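Local coordinates for protein R.MvaI (Kocuria varians, PDB 2OA9) that probably cleaves DNA as a metal-dependent restriction endonuclease of the PDDEXK clan, working as a monomer that recognises its target sequence asymmetrically, at residues 73-87 against 145-159. Residues are numbered along the deposited sequence; the frame is centred on the assembly and turned at random.
Sequences FTKSPTNPRGANTML and DNSVYWSFDSLQNQL
Phe73, at the end of strand 69-74, lays one ring face over Gln158 of helix 152-162: Gln158 CB stands 3.7 Å from the Phe73 ring centroid, over the face, a CH-pi contact. Leu155 CD2 meets the ring at its edge, and Leu159 CD2 adds a second leucine methyl, 3.7 Å from Phe73 CE2. Beyond the strand, Lys75 O accepts a bond from Trp150 NE1 (2.9 Å); the acceptor lies near the indole plane, while the donor sits above the carbonyl plane. The Lys75 side chain folds back through bends at chi2 and chi4, which lets NZ reach both Ser76 O and a water that also bonds Thr78 OG1. Pro77 puts its CA over the five-membered ring of Trp150 and its CG 3.7 Å from Val148 CG1. With OG1 beside its own backbone N (chi1 -63°), Thr78 receives at OG1 a nearly straight bond (2.8 Å, 172°) from the N of Ser151, the N-cap residue, whose OG accepts from Ser154 N. Thr78 and Asn79 together face Tyr149 as a classic beta bulge; Asn79 N donates to Tyr149 O, and Tyr149 N returns a bond of 3.0 Å to Asn79 O. Asn79 CB covers the Tyr149 ring, its amide 14° from the ring plane, and ND2 makes a weak bond to Ser147 O at 2.7 Å. After the cis peptide bond before Pro80 and the type II turn Pro80-Ala83, Met86 CE and Leu87 CD2 close on Val148 CG2. Directional hydrogen bonds from backbone and side chains alike thus join the loop between edge strand 69-74 and helix 83-91 to the three-stranded sheet, with apolar packing at both ends and a water linking Lys75 to Thr78.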
ATOM      1  N   PHE A  73       4.491   0.938   0.253  1.00 13.20           N
ATOM      2  CA  PHE A  73       5.852   1.250   0.678  1.00 13.85           C
ATOM      3  C   PHE A  73       6.011   2.745   0.786  1.00 15.43           C
ATOM      4  O   PHE A  73       5.177   3.507   0.318  1.00 14.44           O
ATOM      5  CB  PHE A  73       6.891   0.657  -0.308  1.00 14.40           C
ATOM      6  CG  PHE A  73       6.767   1.162  -1.737  1.00 13.98           C
ATOM      7  CD1 PHE A  73       7.357   2.324  -2.151  1.00 13.94           C
ATOM      8  CD2 PHE A  73       6.035   0.441  -2.661  1.00 15.66           C
ATOM      9  CE1 PHE A  73       7.261   2.767  -3.470  1.00 15.60           C
ATOM     10  CE2 PHE A  73       5.881   0.901  -3.960  1.00 16.58           C
ATOM     11  CZ  PHE A  73       6.496   2.070  -4.371  1.00 16.39           C
ATOM     12  N   THR A  74       7.116   3.168   1.381  1.00 16.47           N
ATOM     13  CA  THR A  74       7.520   4.562   1.429  1.00 17.87           C
ATOM     14  C   THR A  74       8.867   4.675   0.728  1.00 17.54           C
ATOM     15  O   THR A  74       9.731   3.766   0.827  1.00 19.82           O
ATOM     16  CB  THR A  74       7.619   5.100   2.896  1.00 18.07           C
ATOM     17  OG1 THR A  74       8.505   4.278   3.672  1.00 22.82           O
ATOM     18  CG2 THR A  74       6.309   5.008   3.606  1.00 18.85           C
ATOM     19  N   LYS A  75       9.056   5.771   0.001  1.00 16.74           N
ATOM     20  CA  LYS A  75      10.287   5.985  -0.740  1.00 17.56           C
ATOM     21  C   LYS A  75      10.372   7.412  -1.213  1.00 17.73           C
ATOM     22  O   LYS A  75       9.451   7.902  -1.895  1.00 18.74           O
ATOM     23  CB  LYS A  75      10.410   5.024  -1.935  1.00 19.16           C
ATOM     24  CG  LYS A  75      11.674   5.172  -2.818  1.00 21.08           C
ATOM     25  CD  LYS A  75      12.908   4.684  -2.096  1.00 25.76           C
ATOM     26  CE  LYS A  75      14.109   4.805  -3.003  1.00 26.64           C
ATOM     27  NZ  LYS A  75      14.542   6.225  -3.147  1.00 29.67           N
ATOM     28  N   SER A  76      11.502   8.028  -0.864  1.00 19.85           N
ATOM     29  CA  SER A  76      11.851   9.367  -1.308  1.00 21.53           C
ATOM     30  C   SER A  76      12.222   9.420  -2.780  1.00 20.42           C
ATOM     31  O   SER A  76      12.659   8.431  -3.341  1.00 19.97           O
ATOM     32  CB  SER A  76      13.007   9.918  -0.474  1.00 22.27           C
ATOM     33  OG  SER A  76      12.554  10.284   0.818  1.00 27.41           O
ATOM     34  N   PRO A  77      12.049  10.573  -3.416  1.00 21.05           N
ATOM     35  CA  PRO A  77      12.444  10.710  -4.820  1.00 21.09           C
ATOM     36  C   PRO A  77      13.897  10.285  -5.160  1.00 20.30           C
ATOM     37  O   PRO A  77      14.850  10.405  -4.358  1.00 22.51           O
ATOM     38  CB  PRO A  77      12.198  12.197  -5.104  1.00 21.04           C
ATOM     39  CG  PRO A  77      11.151  12.575  -4.196  1.00 21.86           C
ATOM     40  CD  PRO A  77      11.450  11.810  -2.924  1.00 21.56           C
ATOM     41  N   THR A  78      14.039   9.702  -6.322  1.00 20.41           N
ATOM     42  CA  THR A  78      15.364   9.368  -6.860  1.00 21.21           C
ATOM     43  C   THR A  78      16.174  10.650  -7.104  1.00 20.90           C
ATOM     44  O   THR A  78      17.395  10.670  -6.857  1.00 22.34           O
ATOM     45  CB  THR A  78      15.179   8.653  -8.199  1.00 20.80           C
ATOM     46  OG1 THR A  78      14.488   7.426  -7.990  1.00 25.00           O
ATOM     47  CG2 THR A  78      16.556   8.199  -8.841  1.00 22.74           C
ATOM     48  N   ASN A  79      15.499  11.686  -7.617  1.00 20.69           N
ATOM     49  CA  ASN A  79      16.121  12.904  -8.171  1.00 20.50           C
ATOM     50  C   ASN A  79      15.317  14.132  -7.885  1.00 19.36           C
ATOM     51  O   ASN A  79      14.090  14.081  -7.894  1.00 17.63           O
ATOM     52  CB  ASN A  79      16.209  12.791  -9.714  1.00 20.99           C
ATOM     53  CG  ASN A  79      16.724  14.100 -10.412  1.00 25.29           C
ATOM     54  OD1 ASN A  79      17.935  14.282 -10.619  1.00 27.97           O
ATOM     55  ND2 ASN A  79      15.799  15.001 -10.780  1.00 28.62           N
ATOM     56  N   PRO A  80      15.936  15.274  -7.674  1.00 18.39           N
ATOM     57  CA  PRO A  80      17.377  15.407  -7.428  1.00 19.21           C
ATOM     58  C   PRO A  80      17.711  14.932  -6.039  1.00 19.28           C
ATOM     59  O   PRO A  80      16.819  14.614  -5.274  1.00 17.05           O
ATOM     60  CB  PRO A  80      17.574  16.921  -7.498  1.00 19.67           C
ATOM     61  CG  PRO A  80      16.279  17.512  -7.137  1.00 21.58           C
ATOM     62  CD  PRO A  80      15.271  16.585  -7.744  1.00 19.71           C
ATOM     63  N   ARG A  81      18.992  14.933  -5.705  1.00 20.58           N
ATOM     64  CA  ARG A  81      19.398  14.726  -4.317  1.00 20.73           C
ATOM     65  C   ARG A  81      18.768  15.815  -3.444  1.00 20.62           C
ATOM     66  O   ARG A  81      18.657  16.980  -3.844  1.00 20.85           O
ATOM     67  CB  ARG A  81      20.930  14.738  -4.205  1.00 21.42           C
ATOM     68  N   GLY A  82      18.314  15.419  -2.266  1.00 20.26           N
ATOM     69  CA  GLY A  82      17.711  16.389  -1.359  1.00 19.67           C
ATOM     70  C   GLY A  82      16.387  16.937  -1.870  1.00 18.40           C
ATOM     71  O   GLY A  82      15.967  18.036  -1.466  1.00 17.65           O
ATOM     72  N   ALA A  83      15.724  16.186  -2.758  1.00 17.53           N
ATOM     73  CA  ALA A  83      14.433  16.602  -3.282  1.00 15.55           C
ATOM     74  C   ALA A  83      13.413  16.951  -2.184  1.00 15.08           C
ATOM     75  O   ALA A  83      12.706  17.937  -2.321  1.00 15.07           O
ATOM     76  CB  ALA A  83      13.859  15.548  -4.152  1.00 15.01           C
ATOM     77  N   ASN A  84      13.320  16.143  -1.123  1.00 15.82           N
ATOM     78  CA  ASN A  84      12.240  16.376  -0.151  1.00 16.28           C
ATOM     79  C   ASN A  84      12.441  17.674   0.624  1.00 15.31           C
ATOM     80  O   ASN A  84      11.492  18.426   0.873  1.00 14.15           O
ATOM     81  CB  ASN A  84      11.906  15.083   0.665  1.00 18.78           C
ATOM     82  CG  ASN A  84      10.936  14.103  -0.129  1.00 22.80           C
ATOM     83  OD1 ASN A  84      10.456  14.399  -1.244  1.00 28.09           O
ATOM     84  ND2 ASN A  84      10.653  12.951   0.459  1.00 28.09           N
ATOM     85  N   THR A  85      13.691  18.038   0.892  1.00 14.04           N
ATOM     86  CA  THR A  85      14.030  19.327   1.462  1.00 13.96           C
ATOM     87  C   THR A  85      13.695  20.496   0.546  1.00 13.61           C
ATOM     88  O   THR A  85      13.144  21.497   0.970  1.00 14.10           O
ATOM     89  CB  THR A  85      15.503  19.373   1.859  1.00 15.36           C
ATOM     90  OG1 THR A  85      15.771  18.302   2.798  1.00 15.79           O
ATOM     91  CG2 THR A  85      15.873  20.700   2.527  1.00 14.62           C
ATOM     92  N   MET A  86      14.011  20.365  -0.754  1.00 13.94           N
ATOM     93  CA  MET A  86      13.609  21.420  -1.690  1.00 15.20           C
ATOM     94  C   MET A  86      12.107  21.599  -1.721  1.00 13.88           C
ATOM     95  O   MET A  86      11.588  22.709  -1.738  1.00 14.83           O
ATOM     96  CB  MET A  86      14.119  21.149  -3.099  1.00 14.69           C
ATOM     97  CG  MET A  86      13.802  22.242  -4.103  1.00 16.03           C
ATOM     98  SD  MET A  86      12.158  22.075  -4.908  1.00 16.73           S
ATOM     99  CE  MET A  86      12.500  20.649  -5.855  1.00 18.88           C
ATOM    100  N   LEU A  87      11.377  20.487  -1.752  1.00 13.27           N
ATOM    101  CA  LEU A  87       9.941  20.554  -1.896  1.00 13.33           C
ATOM    102  C   LEU A  87       9.317  21.263  -0.717  1.00 14.00           C
ATOM    103  O   LEU A  87       8.434  22.104  -0.861  1.00 14.14           O
ATOM    104  CB  LEU A  87       9.323  19.172  -2.040  1.00 13.92           C
ATOM    105  CG  LEU A  87       9.586  18.415  -3.331  1.00 13.39           C
ATOM    106  CD1 LEU A  87       9.081  16.972  -3.177  1.00 13.99           C
ATOM    107  CD2 LEU A  87       8.926  19.087  -4.531  1.00 15.58           C
ATOM    108  N   ASP A 145       7.627  23.250 -12.635  1.00 12.58           N
ATOM    109  CA  ASP A 145       8.682  22.294 -12.269  1.00 13.26           C
ATOM    110  C   ASP A 145       8.176  20.891 -12.426  1.00 13.70           C
ATOM    111  O   ASP A 145       7.142  20.562 -11.842  1.00 16.05           O
ATOM    112  CB  ASP A 145       9.047  22.557 -10.801  1.00 13.19           C
ATOM    113  CG  ASP A 145      10.226  21.742 -10.272  1.00 13.90           C
ATOM    114  OD1 ASP A 145      10.979  21.132 -11.043  1.00 15.73           O
ATOM    115  OD2 ASP A 145      10.519  21.763  -9.050  1.00 17.30           O
ATOM    116  N   ASN A 146       8.931  20.055 -13.126  1.00 13.45           N
ATOM    117  CA  ASN A 146       8.672  18.617 -13.176  1.00 12.86           C
ATOM    118  C   ASN A 146       9.984  17.831 -13.004  1.00 14.00           C
ATOM    119  O   ASN A 146      10.124  16.694 -13.478  1.00 15.54           O
ATOM    120  CB  ASN A 146       7.908  18.229 -14.446  1.00 12.79           C
ATOM    121  CG  ASN A 146       8.706  18.423 -15.674  1.00 14.90           C
ATOM    122  OD1 ASN A 146       9.772  19.046 -15.674  1.00 15.58           O
ATOM    123  ND2 ASN A 146       8.170  17.887 -16.772  1.00 16.38           N
ATOM    124  N   SER A 147      10.927  18.417 -12.292  1.00 14.18           N
ATOM    125  CA  SER A 147      12.249  17.832 -12.081  1.00 14.48           C
ATOM    126  C   SER A 147      12.338  16.712 -11.080  1.00 14.30           C
ATOM    127  O   SER A 147      13.266  15.870 -11.181  1.00 15.56           O
ATOM    128  CB  SER A 147      13.258  18.928 -11.728  1.00 14.77           C
ATOM    129  OG  SER A 147      13.027  19.447 -10.427  1.00 18.48           O
ATOM    130  N   VAL A 148      11.420  16.671 -10.129  1.00 13.56           N
ATOM    131  CA  VAL A 148      11.453  15.697  -9.062  1.00 13.23           C
ATOM    132  C   VAL A 148      10.853  14.390  -9.570  1.00 13.22           C
ATOM    133  O   VAL A 148       9.765  14.388 -10.169  1.00 14.81           O
ATOM    134  CB  VAL A 148      10.703  16.228  -7.794  1.00 15.28           C
ATOM    135  CG1 VAL A 148      10.627  15.146  -6.778  1.00 16.08           C
ATOM    136  CG2 VAL A 148      11.402  17.483  -7.213  1.00 15.21           C
ATOM    137  N   TYR A 149      11.569  13.277  -9.373  1.00 14.45           N
ATOM    138  CA  TYR A 149      11.086  11.997  -9.896  1.00 13.79           C
ATOM    139  C   TYR A 149      11.569  10.825  -9.111  1.00 14.22           C
ATOM    140  O   TYR A 149      12.533  10.924  -8.362  1.00 14.52           O
ATOM    141  CB  TYR A 149      11.416  11.809 -11.401  1.00 15.05           C
ATOM    142  CG  TYR A 149      12.881  11.585 -11.771  1.00 16.13           C
ATOM    143  CD1 TYR A 149      13.517  10.387 -11.504  1.00 18.14           C
ATOM    144  CD2 TYR A 149      13.576  12.553 -12.465  1.00 20.47           C
ATOM    145  CE1 TYR A 149      14.832  10.167 -11.898  1.00 17.81           C
ATOM    146  CE2 TYR A 149      14.893  12.355 -12.861  1.00 19.25           C
ATOM    147  CZ  TYR A 149      15.513  11.167 -12.570  1.00 20.17           C
ATOM    148  OH  TYR A 149      16.834  11.046 -12.943  1.00 23.16           O
ATOM    149  N   TRP A 150      10.877   9.721  -9.309  1.00 14.42           N
ATOM    150  CA  TRP A 150      11.235   8.392  -8.806  1.00 14.80           C
ATOM    151  C   TRP A 150      11.536   7.551 -10.006  1.00 15.86           C
ATOM    152  O   TRP A 150      10.711   7.465 -10.913  1.00 15.89           O
ATOM    153  CB  TRP A 150      10.051   7.726  -8.055  1.00 14.53           C
ATOM    154  CG  TRP A 150       9.614   8.377  -6.794  1.00 15.70           C
ATOM    155  CD1 TRP A 150       9.956   8.009  -5.526  1.00 16.21           C
ATOM    156  CD2 TRP A 150       8.743   9.502  -6.659  1.00 15.34           C
ATOM    157  NE1 TRP A 150       9.338   8.815  -4.605  1.00 15.94           N
ATOM    158  CE2 TRP A 150       8.609   9.771  -5.274  1.00 15.94           C
ATOM    159  CE3 TRP A 150       8.081  10.339  -7.564  1.00 17.00           C
ATOM    160  CZ2 TRP A 150       7.838  10.827  -4.802  1.00 18.87           C
ATOM    161  CZ3 TRP A 150       7.316  11.367  -7.096  1.00 15.82           C
ATOM    162  CH2 TRP A 150       7.191  11.609  -5.717  1.00 17.98           C
ATOM    163  N   SER A 151      12.694   6.918 -10.073  1.00 15.45           N
ATOM    164  CA  SER A 151      12.928   6.007 -11.176  1.00 15.73           C
ATOM    165  C   SER A 151      12.088   4.746 -11.095  1.00 15.34           C
ATOM    166  O   SER A 151      11.749   4.287  -9.994  1.00 15.98           O
ATOM    167  CB  SER A 151      14.414   5.593 -11.207  1.00 15.54           C
ATOM    168  OG  SER A 151      14.768   4.887 -10.031  1.00 19.35           O
ATOM    169  N   PHE A 152      11.765   4.153 -12.236  1.00 16.02           N
ATOM    170  CA  PHE A 152      11.053   2.882 -12.221  1.00 17.45           C
ATOM    171  C   PHE A 152      11.862   1.826 -11.456  1.00 18.10           C
ATOM    172  O   PHE A 152      11.288   1.017 -10.754  1.00 18.22           O
ATOM    173  CB  PHE A 152      10.806   2.339 -13.640  1.00 16.32           C
ATOM    174  CG  PHE A 152       9.601   2.920 -14.384  1.00 16.25           C
ATOM    175  CD1 PHE A 152       9.082   2.257 -15.491  1.00 17.67           C
ATOM    176  CD2 PHE A 152       9.009   4.100 -13.997  1.00 17.43           C
ATOM    177  CE1 PHE A 152       8.005   2.771 -16.191  1.00 18.03           C
ATOM    178  CE2 PHE A 152       7.959   4.626 -14.705  1.00 15.99           C
ATOM    179  CZ  PHE A 152       7.438   3.966 -15.791  1.00 18.66           C
ATOM    180  N   ASP A 153      13.188   1.824 -11.600  1.00 19.90           N
ATOM    181  CA  ASP A 153      14.001   0.805 -10.930  1.00 20.45           C
ATOM    182  C   ASP A 153      13.922   0.925  -9.415  1.00 20.27           C
ATOM    183  O   ASP A 153      13.891  -0.084  -8.719  1.00 21.84           O
ATOM    184  CB  ASP A 153      15.467   0.885 -11.410  1.00 21.11           C
ATOM    185  CG  ASP A 153      15.635   0.346 -12.819  1.00 25.65           C
ATOM    186  OD1 ASP A 153      16.742   0.469 -13.385  1.00 33.38           O
ATOM    187  OD2 ASP A 153      14.699  -0.211 -13.440  1.00 30.61           O
ATOM    188  N   SER A 154      13.863   2.147  -8.904  1.00 18.86           N
ATOM    189  CA  SER A 154      13.746   2.358  -7.474  1.00 19.41           C
ATOM    190  C   SER A 154      12.421   1.813  -6.967  1.00 18.66           C
ATOM    191  O   SER A 154      12.361   1.236  -5.890  1.00 19.15           O
ATOM    192  CB  SER A 154      13.926   3.823  -7.089  1.00 19.80           C
ATOM    193  OG  SER A 154      12.805   4.649  -7.391  1.00 25.87           O
ATOM    194  N   LEU A 155      11.369   2.038  -7.740  1.00 18.56           N
ATOM    195  CA  LEU A 155      10.039   1.601  -7.346  1.00 17.70           C
ATOM    196  C   LEU A 155       9.948   0.101  -7.424  1.00 18.02           C
ATOM    197  O   LEU A 155       9.364  -0.526  -6.559  1.00 17.51           O
ATOM    198  CB  LEU A 155       8.963   2.265  -8.221  1.00 16.84           C
ATOM    199  CG  LEU A 155       8.917   3.788  -8.086  1.00 16.68           C
ATOM    200  CD1 LEU A 155       7.899   4.299  -9.085  1.00 20.80           C
ATOM    201  CD2 LEU A 155       8.627   4.280  -6.679  1.00 17.87           C
ATOM    202  N   GLN A 156      10.553  -0.478  -8.454  1.00 19.91           N
ATOM    203  CA  GLN A 156      10.648  -1.925  -8.580  1.00 21.37           C
ATOM    204  C   GLN A 156      11.356  -2.567  -7.388  1.00 21.25           C
ATOM    205  O   GLN A 156      10.882  -3.574  -6.854  1.00 20.53           O
ATOM    206  CB  GLN A 156      11.397  -2.291  -9.849  1.00 22.49           C
ATOM    207  CG  GLN A 156      11.450  -3.784 -10.085  1.00 26.51           C
ATOM    208  CD  GLN A 156      11.040  -4.130 -11.492  1.00 31.76           C
ATOM    209  OE1 GLN A 156       9.868  -4.361 -11.747  1.00 34.33           O
ATOM    210  NE2 GLN A 156      12.001  -4.124 -12.422  1.00 35.63           N
ATOM    211  N   ASN A 157      12.446  -1.945  -6.946  1.00 21.01           N
ATOM    212  CA  ASN A 157      13.204  -2.419  -5.810  1.00 21.58           C
ATOM    213  C   ASN A 157      12.372  -2.365  -4.527  1.00 20.09           C
ATOM    214  O   ASN A 157      12.426  -3.292  -3.745  1.00 20.74           O
ATOM    215  CB  ASN A 157      14.502  -1.609  -5.639  1.00 21.88           C
ATOM    216  CG  ASN A 157      15.251  -1.975  -4.380  1.00 25.67           C
ATOM    217  OD1 ASN A 157      15.378  -1.169  -3.457  1.00 31.17           O
ATOM    218  ND2 ASN A 157      15.766  -3.213  -4.339  1.00 28.92           N
ATOM    219  N   GLN A 158      11.585  -1.303  -4.335  1.00 18.70           N
ATOM    220  CA  GLN A 158      10.702  -1.201  -3.188  1.00 18.88           C
ATOM    221  C   GLN A 158       9.657  -2.294  -3.180  1.00 18.93           C
ATOM    222  O   GLN A 158       9.372  -2.920  -2.132  1.00 19.31           O
ATOM    223  CB  GLN A 158       9.994   0.152  -3.196  1.00 18.55           C
ATOM    224  CG  GLN A 158      10.891   1.268  -2.818  1.00 21.11           C
ATOM    225  CD  GLN A 158      11.429   1.078  -1.429  1.00 24.00           C
ATOM    226  OE1 GLN A 158      10.663   1.066  -0.463  1.00 25.74           O
ATOM    227  NE2 GLN A 158      12.743   0.855  -1.321  1.00 25.00           N
ATOM    228  N   LEU A 159       9.091  -2.547  -4.349  1.00 17.83           N
ATOM    229  CA  LEU A 159       8.079  -3.589  -4.485  1.00 19.81           C
ATOM    230  C   LEU A 159       8.684  -4.967  -4.171  1.00 21.28           C
ATOM    231  O   LEU A 159       8.116  -5.719  -3.384  1.00 21.97           O
ATOM    232  CB  LEU A 159       7.441  -3.582  -5.872  1.00 19.67           C
ATOM    233  CG  LEU A 159       6.524  -2.401  -6.203  1.00 19.82           C
ATOM    234  CD1 LEU A 159       6.337  -2.359  -7.702  1.00 20.83           C
ATOM    235  CD2 LEU A 159       5.165  -2.450  -5.471  1.00 20.70           C
TER
HETATM  236  O   HOH W   1      13.077   6.428  -5.645  1.00 46.32           O